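Local coordinates for protein putative Xylose isomerase (Rhodospirillum rubrum, PDB 3QXB) that is probably an isomerase with a xylose isomerase-like TIM barrel that binds manganese and iron ions, at residues H115-R118 with A119-T123; S137-A140 with A141-L144; P187-A190 with A191-A194. One frame throughout, in Å; residues are numbered along the deposited sequence.

Contact 1 of 3, residues H115-R118 with A119-T123; sequences HLKR and AIDMT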
ATOM      1  N   HIS A 115      -0.952  16.329   0.556  1.00 19.26           N
ATOM      2  CA  HIS A 115      -1.633  15.076   0.833  1.00 18.03           C
ATOM      3  C   HIS A 115      -2.590  15.233   1.986  1.00 18.44           C
ATOM      4  O   HIS A 115      -3.777  14.937   1.832  1.00 18.32           O
ATOM      5  CB  HIS A 115      -0.633  13.951   1.115  1.00 20.01           C
ATOM      6  CG  HIS A 115      -1.273  12.640   1.459  1.00 19.27           C
ATOM      7  ND1 HIS A 115      -1.933  11.867   0.524  1.00 22.68           N
ATOM      8  CD2 HIS A 115      -1.308  11.946   2.617  1.00 21.77           C
ATOM      9  CE1 HIS A 115      -2.393  10.774   1.117  1.00 21.72           C
ATOM     10  NE2 HIS A 115      -2.000  10.781   2.375  1.00 21.81           N
ATOM     11  N   LEU A 116      -2.076  15.700   3.138  1.00 16.92           N
ATOM     12  CA  LEU A 116      -2.883  15.903   4.325  1.00 16.95           C
ATOM     13  C   LEU A 116      -3.931  17.026   4.202  1.00 16.31           C
ATOM     14  O   LEU A 116      -5.048  16.891   4.732  1.00 16.81           O
ATOM     15  CB  LEU A 116      -1.968  16.131   5.534  1.00 16.74           C
ATOM     16  CG  LEU A 116      -2.561  16.216   6.942  1.00 15.41           C
ATOM     17  CD1 LEU A 116      -3.613  15.140   7.212  1.00 14.07           C
ATOM     18  CD2 LEU A 116      -1.438  16.176   7.954  1.00 15.77           C
ATOM     19  N   LYS A 117      -3.565  18.131   3.543  1.00 16.78           N
ATOM     20  CA  LYS A 117      -4.506  19.189   3.210  1.00 16.72           C
ATOM     21  C   LYS A 117      -5.711  18.620   2.461  1.00 16.81           C
ATOM     22  O   LYS A 117      -6.856  18.912   2.805  1.00 16.66           O
ATOM     23  CB  LYS A 117      -3.839  20.279   2.387  1.00 17.70           C
ATOM     24  CG  LYS A 117      -4.726  21.450   1.940  1.00 16.67           C
ATOM     25  CD  LYS A 117      -5.514  21.128   0.672  1.00 16.73           C
ATOM     26  CE  LYS A 117      -6.130  22.371   0.075  1.00 19.03           C
ATOM     27  NZ  LYS A 117      -7.079  22.044  -0.997  1.00 17.12           N
ATOM     28  N   ARG A 118      -5.457  17.775   1.478  1.00 18.06           N
ATOM     29  CA  ARG A 118      -6.541  17.159   0.719  1.00 17.75           C
ATOM     30  C   ARG A 118      -7.342  16.178   1.566  1.00 17.26           C
ATOM     31  O   ARG A 118      -8.578  16.121   1.448  1.00 17.68           O
ATOM     32  CB  ARG A 118      -5.982  16.508  -0.547  1.00 17.72           C
ATOM     33  CG  ARG A 118      -5.483  17.548  -1.551  1.00 16.12           C
ATOM     34  CD  ARG A 118      -5.018  16.956  -2.893  1.00 18.98           C
ATOM     35  NE  ARG A 118      -6.164  16.423  -3.625  1.00 19.47           N
ATOM     36  CZ  ARG A 118      -6.996  17.138  -4.381  1.00 20.09           C
ATOM     37  NH1 ARG A 118      -6.807  18.446  -4.565  1.00 21.01           N
ATOM     38  NH2 ARG A 118      -8.002  16.534  -5.000  1.00 18.26           N
ATOM     39  N   ALA A 119      -6.655  15.412   2.415  1.00 16.50           N
ATOM     40  CA  ALA A 119      -7.354  14.543   3.379  1.00 16.85           C
ATOM     41  C   ALA A 119      -8.242  15.337   4.335  1.00 17.65           C
ATOM     42  O   ALA A 119      -9.351  14.910   4.668  1.00 18.25           O
ATOM     43  CB  ALA A 119      -6.344  13.689   4.186  1.00 15.54           C
ATOM     44  N   ILE A 120      -7.759  16.479   4.799  1.00 18.27           N
ATOM     45  CA  ILE A 120      -8.586  17.371   5.597  1.00 17.21           C
ATOM     46  C   ILE A 120      -9.825  17.840   4.786  1.00 18.28           C
ATOM     47  O   ILE A 120     -10.937  17.843   5.301  1.00 19.15           O
ATOM     48  CB  ILE A 120      -7.761  18.592   6.057  1.00 17.35           C
ATOM     49  CG1 ILE A 120      -6.734  18.142   7.102  1.00 18.32           C
ATOM     50  CG2 ILE A 120      -8.675  19.733   6.517  1.00 15.75           C
ATOM     51  CD1 ILE A 120      -5.589  19.147   7.404  1.00 15.37           C
ATOM     52  N   ASP A 121      -9.638  18.231   3.527  1.00 18.80           N
ATOM     53  CA  ASP A 121     -10.817  18.580   2.659  1.00 18.55           C
ATOM     54  C   ASP A 121     -11.850  17.452   2.592  1.00 17.57           C
ATOM     55  O   ASP A 121     -13.070  17.625   2.843  1.00 16.89           O
ATOM     56  CB  ASP A 121     -10.381  18.962   1.262  1.00 18.98           C
ATOM     57  CG  ASP A 121      -9.638  20.262   1.205  1.00 20.60           C
ATOM     58  OD1 ASP A 121      -9.737  21.115   2.120  1.00 19.38           O
ATOM     59  OD2 ASP A 121      -8.917  20.434   0.232  1.00 17.32           O
HETATM   60  N   MSE A 122     -11.370  16.266   2.289  1.00 16.48           N
HETATM   61  CA  MSE A 122     -12.257  15.066   2.269  1.00 16.71           C
HETATM   62  C   MSE A 122     -12.934  14.783   3.613  1.00 17.48           C
HETATM   63  O   MSE A 122     -14.163  14.460   3.729  1.00 17.51           O
HETATM   64  CB  MSE A 122     -11.387  13.855   1.840  1.00 16.62           C
HETATM   65  CG  MSE A 122     -12.169  12.566   1.514  1.00 17.09           C
HETATM   66 SE   MSE A 122     -10.863  11.173   1.120  0.75 12.36          SE
HETATM   67  CE  MSE A 122     -10.356  10.723   2.847  1.00 12.42           C
ATOM     68  N   THR A 123     -12.162  14.921   4.675  1.00 17.51           N
ATOM     69  CA  THR A 123     -12.733  14.682   6.019  1.00 17.23           C
ATOM     70  C   THR A 123     -13.828  15.718   6.347  1.00 18.30           C
ATOM     71  O   THR A 123     -14.879  15.360   6.894  1.00 18.95           O
ATOM     72  CB  THR A 123     -11.610  14.679   7.062  1.00 17.71           C
ATOM     73  OG1 THR A 123     -10.625  13.683   6.704  1.00 17.60           O
ATOM     74  CG2 THR A 123     -12.189  14.423   8.485  1.00 17.10           C
TER

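Contact 2 of 3, residues S137-A140 with A141-L144; sequences SYSA and ADAL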
ATOM      1  N   SER A 137       8.614   9.883   6.817  1.00 23.65           N
ATOM      2  CA  SER A 137       9.726   8.967   6.799  1.00 23.77           C
ATOM      3  C   SER A 137      10.981   9.567   6.217  1.00 23.66           C
ATOM      4  O   SER A 137      10.932  10.202   5.172  1.00 22.57           O
ATOM      5  CB  SER A 137       9.290   7.745   5.965  1.00 23.40           C
ATOM      6  OG  SER A 137      10.255   6.734   5.962  1.00 23.75           O
ATOM      7  N   TYR A 138      12.121   9.332   6.867  1.00 24.22           N
ATOM      8  CA  TYR A 138      13.414   9.780   6.348  1.00 24.04           C
ATOM      9  C   TYR A 138      13.948   8.812   5.329  1.00 24.21           C
ATOM     10  O   TYR A 138      13.766   7.617   5.442  1.00 25.50           O
ATOM     11  CB  TYR A 138      14.463   9.896   7.463  1.00 24.32           C
ATOM     12  CG  TYR A 138      14.206  10.995   8.452  1.00 24.54           C
ATOM     13  CD1 TYR A 138      14.319  12.335   8.091  1.00 23.10           C
ATOM     14  CD2 TYR A 138      13.856  10.693   9.784  1.00 25.79           C
ATOM     15  CE1 TYR A 138      14.071  13.357   9.021  1.00 24.54           C
ATOM     16  CE2 TYR A 138      13.636  11.718  10.722  1.00 26.52           C
ATOM     17  CZ  TYR A 138      13.723  13.041  10.328  1.00 22.50           C
ATOM     18  OH  TYR A 138      13.508  14.022  11.268  1.00 26.37           O
ATOM     19  N   SER A 139      14.680   9.333   4.368  1.00 25.22           N
ATOM     20  CA  SER A 139      15.399   8.490   3.434  1.00 26.27           C
ATOM     21  C   SER A 139      16.518   7.761   4.195  1.00 26.68           C
ATOM     22  O   SER A 139      16.854   8.139   5.315  1.00 27.21           O
ATOM     23  CB  SER A 139      15.973   9.311   2.268  1.00 26.23           C
ATOM     24  OG  SER A 139      17.082  10.093   2.673  1.00 29.39           O
ATOM     25  N   ALA A 140      17.087   6.737   3.582  1.00 27.06           N
ATOM     26  CA  ALA A 140      18.153   5.943   4.180  1.00 28.18           C
ATOM     27  C   ALA A 140      19.370   6.789   4.569  1.00 29.46           C
ATOM     28  O   ALA A 140      19.914   6.619   5.647  1.00 30.26           O
ATOM     29  CB  ALA A 140      18.583   4.810   3.203  1.00 28.66           C
ATOM     30  N   ALA A 141      19.800   7.684   3.680  1.00 29.82           N
ATOM     31  CA  ALA A 141      20.908   8.608   3.951  1.00 31.28           C
ATOM     32  C   ALA A 141      20.560   9.620   5.075  1.00 30.50           C
ATOM     33  O   ALA A 141      21.325   9.780   6.045  1.00 30.86           O
ATOM     34  CB  ALA A 141      21.330   9.349   2.641  1.00 31.23           C
ATOM     35  N   ASP A 142      19.391  10.256   4.979  1.00 28.77           N
ATOM     36  CA  ASP A 142      18.998  11.259   5.974  1.00 28.53           C
ATOM     37  C   ASP A 142      18.785  10.632   7.348  1.00 28.63           C
ATOM     38  O   ASP A 142      19.104  11.259   8.365  1.00 28.24           O
ATOM     39  CB  ASP A 142      17.728  12.000   5.547  1.00 27.27           C
ATOM     40  CG  ASP A 142      17.986  13.008   4.459  1.00 29.64           C
ATOM     41  OD1 ASP A 142      19.173  13.330   4.180  1.00 28.36           O
ATOM     42  OD2 ASP A 142      16.988  13.518   3.912  1.00 26.49           O
ATOM     43  N   ALA A 143      18.239   9.412   7.388  1.00 28.16           N
ATOM     44  CA  ALA A 143      17.999   8.718   8.661  1.00 28.51           C
ATOM     45  C   ALA A 143      19.294   8.616   9.482  1.00 30.74           C
ATOM     46  O   ALA A 143      19.209   8.532  10.686  1.00 31.51           O
ATOM     47  CB  ALA A 143      17.457   7.352   8.455  1.00 26.98           C
ATOM     48  N   LEU A 144      20.463   8.621   8.833  1.00 32.18           N
ATOM     49  CA  LEU A 144      21.741   8.518   9.554  1.00 34.86           C
ATOM     50  C   LEU A 144      22.447   9.859   9.776  1.00 35.74           C
ATOM     51  O   LEU A 144      23.572   9.863  10.253  1.00 37.05           O
ATOM     52  CB  LEU A 144      22.706   7.588   8.811  1.00 36.10           C
ATOM     53  CG  LEU A 144      22.192   6.205   8.382  1.00 37.60           C
ATOM     54  CD1 LEU A 144      23.288   5.443   7.593  1.00 41.72           C
ATOM     55  CD2 LEU A 144      21.736   5.400   9.614  1.00 40.30           C
TER
HETATM   56  O   HOH W   1      14.645  12.281   4.026  1.00 20.51           O

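Contact 3 of 3, residues P187-A190 with A191-A194; sequences PSSA and ADAA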
ATOM      1  N   PRO A 187       7.682  10.367  14.823  1.00 24.70           N
ATOM      2  CA  PRO A 187       8.100   9.783  16.097  1.00 25.20           C
ATOM      3  C   PRO A 187       8.033   8.255  16.087  1.00 25.58           C
ATOM      4  O   PRO A 187       7.135   7.655  15.493  1.00 25.10           O
ATOM      5  CB  PRO A 187       7.088  10.362  17.088  1.00 25.40           C
ATOM      6  CG  PRO A 187       5.857  10.566  16.268  1.00 22.85           C
ATOM      7  CD  PRO A 187       6.321  10.935  14.902  1.00 24.02           C
ATOM      8  N   SER A 188       9.001   7.640  16.741  1.00 26.91           N
ATOM      9  CA  SER A 188       9.083   6.223  16.848  1.00 27.40           C
ATOM     10  C   SER A 188       8.853   5.803  18.283  1.00 27.69           C
ATOM     11  O   SER A 188       7.890   5.103  18.586  1.00 28.29           O
ATOM     12  CB  SER A 188      10.472   5.788  16.363  1.00 28.40           C
ATOM     13  OG  SER A 188      10.622   4.376  16.451  1.00 32.35           O
ATOM     14  N   SER A 189       9.752   6.225  19.172  1.00 28.68           N
ATOM     15  CA  SER A 189       9.653   5.908  20.609  1.00 28.76           C
ATOM     16  C   SER A 189       8.649   6.793  21.323  1.00 29.01           C
ATOM     17  O   SER A 189       8.237   7.832  20.806  1.00 28.51           O
ATOM     18  CB  SER A 189      11.011   6.081  21.291  1.00 29.77           C
ATOM     19  OG  SER A 189      11.447   7.425  21.173  1.00 27.77           O
ATOM     20  N   ALA A 190       8.266   6.373  22.517  1.00 29.23           N
ATOM     21  CA  ALA A 190       7.448   7.195  23.406  1.00 30.27           C
ATOM     22  C   ALA A 190       8.139   8.550  23.683  1.00 29.91           C
ATOM     23  O   ALA A 190       7.466   9.588  23.672  1.00 28.33           O
ATOM     24  CB  ALA A 190       7.124   6.414  24.729  1.00 30.22           C
ATOM     25  N   ALA A 191       9.471   8.550  23.855  1.00 30.80           N
ATOM     26  CA  ALA A 191      10.235   9.804  23.980  1.00 30.78           C
ATOM     27  C   ALA A 191      10.163  10.717  22.751  1.00 30.05           C
ATOM     28  O   ALA A 191      10.051  11.926  22.898  1.00 29.91           O
ATOM     29  CB  ALA A 191      11.723   9.536  24.370  1.00 31.58           C
ATOM     30  N   ASP A 192      10.228  10.156  21.536  1.00 29.15           N
ATOM     31  CA  ASP A 192       9.963  10.923  20.326  1.00 27.58           C
ATOM     32  C   ASP A 192       8.551  11.519  20.348  1.00 26.61           C
ATOM     33  O   ASP A 192       8.343  12.719  20.088  1.00 25.34           O
ATOM     34  CB  ASP A 192      10.045  10.058  19.069  1.00 28.02           C
ATOM     35  CG  ASP A 192      11.440   9.531  18.747  1.00 28.51           C
ATOM     36  OD1 ASP A 192      12.457  10.070  19.204  1.00 28.61           O
ATOM     37  OD2 ASP A 192      11.503   8.573  17.955  1.00 30.41           O
ATOM     38  N   ALA A 193       7.569  10.680  20.622  1.00 25.67           N
ATOM     39  CA  ALA A 193       6.184  11.153  20.632  1.00 25.82           C
ATOM     40  C   ALA A 193       5.975  12.272  21.677  1.00 26.09           C
ATOM     41  O   ALA A 193       5.319  13.268  21.385  1.00 25.55           O
ATOM     42  CB  ALA A 193       5.208   9.995  20.839  1.00 24.82           C
ATOM     43  N   ALA A 194       6.566  12.145  22.868  1.00 28.10           N
ATOM     44  CA  ALA A 194       6.457  13.215  23.884  1.00 27.99           C
ATOM     45  C   ALA A 194       7.093  14.522  23.382  1.00 28.39           C
ATOM     46  O   ALA A 194       6.562  15.602  23.610  1.00 28.06           O
ATOM     47  CB  ALA A 194       7.091  12.783  25.201  1.00 29.32           C
TER

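Contact 1 of 3, residues H115-R118 with A119-T123
The carboxylate of Asp121 lies with one face over the backbone of Lys117: the carbonyl oxygen Lys117 O stands almost directly above Asp121 CG, 3.5 Å away. The lysine's own side chain comes to the rim of the same group, Lys117 NZ meeting the syn lone pair of Asp121 OD2 at 2.7 Å in a salt bridge. A bend in the lysine chain at chi2 (-83°) carries the amine forward along the helix, from i to i+4, and brings Lys117 CE within 3.4 Å of Asp121 OD2. The other oxygen, Asp121 OD1, is hydrogen-bonded to the hydroxyl of Tyr166. Two further flat groups of the turn find partners beyond it: the guanidinium of Arg118 pairs with Asp65, and the imidazole of His115 stacks on His100 while its NE2 bonds Ser95.

On another side of helix 106-125 the contact is apolar. Leu116 CG packs against Ile120 CD1 at 4.2 Å, and both side chains rest on strand 130-133 of the barrel. Regular i to i+4 bonds join the segments, including Ile120 N to Leu116 O at 2.7 Å. At the far end Thr123 OG1 adds a 2.7 Å bond to Ala119 O, approaching the opposite face of that carbonyl from Thr123 N. Chemically, the turn is two-sided: apolar branches seat it on the barrel, and a carboxylate gripped through both oxygens probably holds the lysine amine in place.

Contact 2 of 3, residues S137-A140 with A141-L144
Ser139 and Asp142 meet at the start of the short helix 140-143, where the packing is closest. Ser139 is the N-cap: its OG accepts from Asp142 N at 3.3 Å, a long but fairly straight bond (164°). With chi1 at 73°, OG sits between its own backbone N and carbonyl carbon and so faces the first turn. The same oxygen lies over one face of the Asp142 carboxylate, 3.5 Å from Asp142 CG. One water closes the circle, accepting from Ser139 N and donating to Asp142 OD2 at 2.7 Å; Asp142 OD1 is taken by a salt bridge to Arg148. Below the cap, Tyr138 CB touches Ala143 CB at 4.1 Å, the residues placed as in a hydrophobic staple, while the tyrosine hydroxyl reaches on to Arg149 O.

The other end is looser. Leu144 is exposed and meets the first segment chiefly through CG, 3.6 Å from Ala140 O. Ala140 and Ala141 instead turn to the second subunit, against its Trp33 and Arg38 respectively. An alanine at Ser139 would probably leave Asp142 N without its capping acceptor and the carboxylate without the oxygen over its face. The helix is short and weakly bonded, with Ala143 N to Ser139 O at 2.8 Å its one i to i+4 bond between the segments; the serine hydroxyl and the water supply acceptors for the N-H groups of Asp142 and Ser139.

Contact 3 of 3, residues P187-A190 with A191-A194
Ser189 and Asp192 meet across the first turn of helix 190-200 and form a capping box. The serine hydroxyl stands over the flat carboxylate, Ser189 OG lying 3.2 Å from Asp192 CG and almost straight above it, while the same OG accepts from Asp192 N at 3.0 Å. In return Asp192 OD2 takes Ser189 N at 3.2 Å, from above the carboxylate plane (51° out of it) and on the face that OG covers. With chi1 at -67°, CG of Asp192 lies beside its own N, which places OD2 next to the peptide N-H groups before the helix. That position serves a second donor as well: Ser188 N meets the anti lone pair of OD2 on Asp192 at 2.9 Å.

Alongside, Pro187, which follows a cis peptide bond, lays its ring carbon CB against Asp192 CB at 3.6 Å. It also approaches the methyl of Ala193, 4.2 Å from CB to CB. The Ser188 hydroxyl bonds the carbonyl oxygens of Val180 and Leu182, and Ala190 and Ala193 pack on Trp232 of helix 229-236. The backbone then settles into helical bonding, beginning with Ala193 N to Ser189 O at 2.9 Å. One carboxylate oxygen thus binds two consecutive peptide N-H groups, and both these donors and the helix start would be expected to stabilise its negative charge.

All three contacts are local turns on the outer layer of one TIM barrel, each on a different helix. Contact 1 lies in mid-helix and is the most buried; its backbone bonds are supplied by the helix itself, and its ion pair is an addition. Contacts 2 and 3 are helix starts in the loops after strands 130-133 and 174-177, about 17 Å apart between centres, and each uses a serine N-cap with an aspartate three residues on. Contact 3 closes its box directly, whereas at 137-144 the aspartate reaches the serine N-H only through water. Contact 2 also faces the second subunit, while contact 3 lies nearer the metal-binding residues, with Pro187 about 7 Å from Glu178 between side chains.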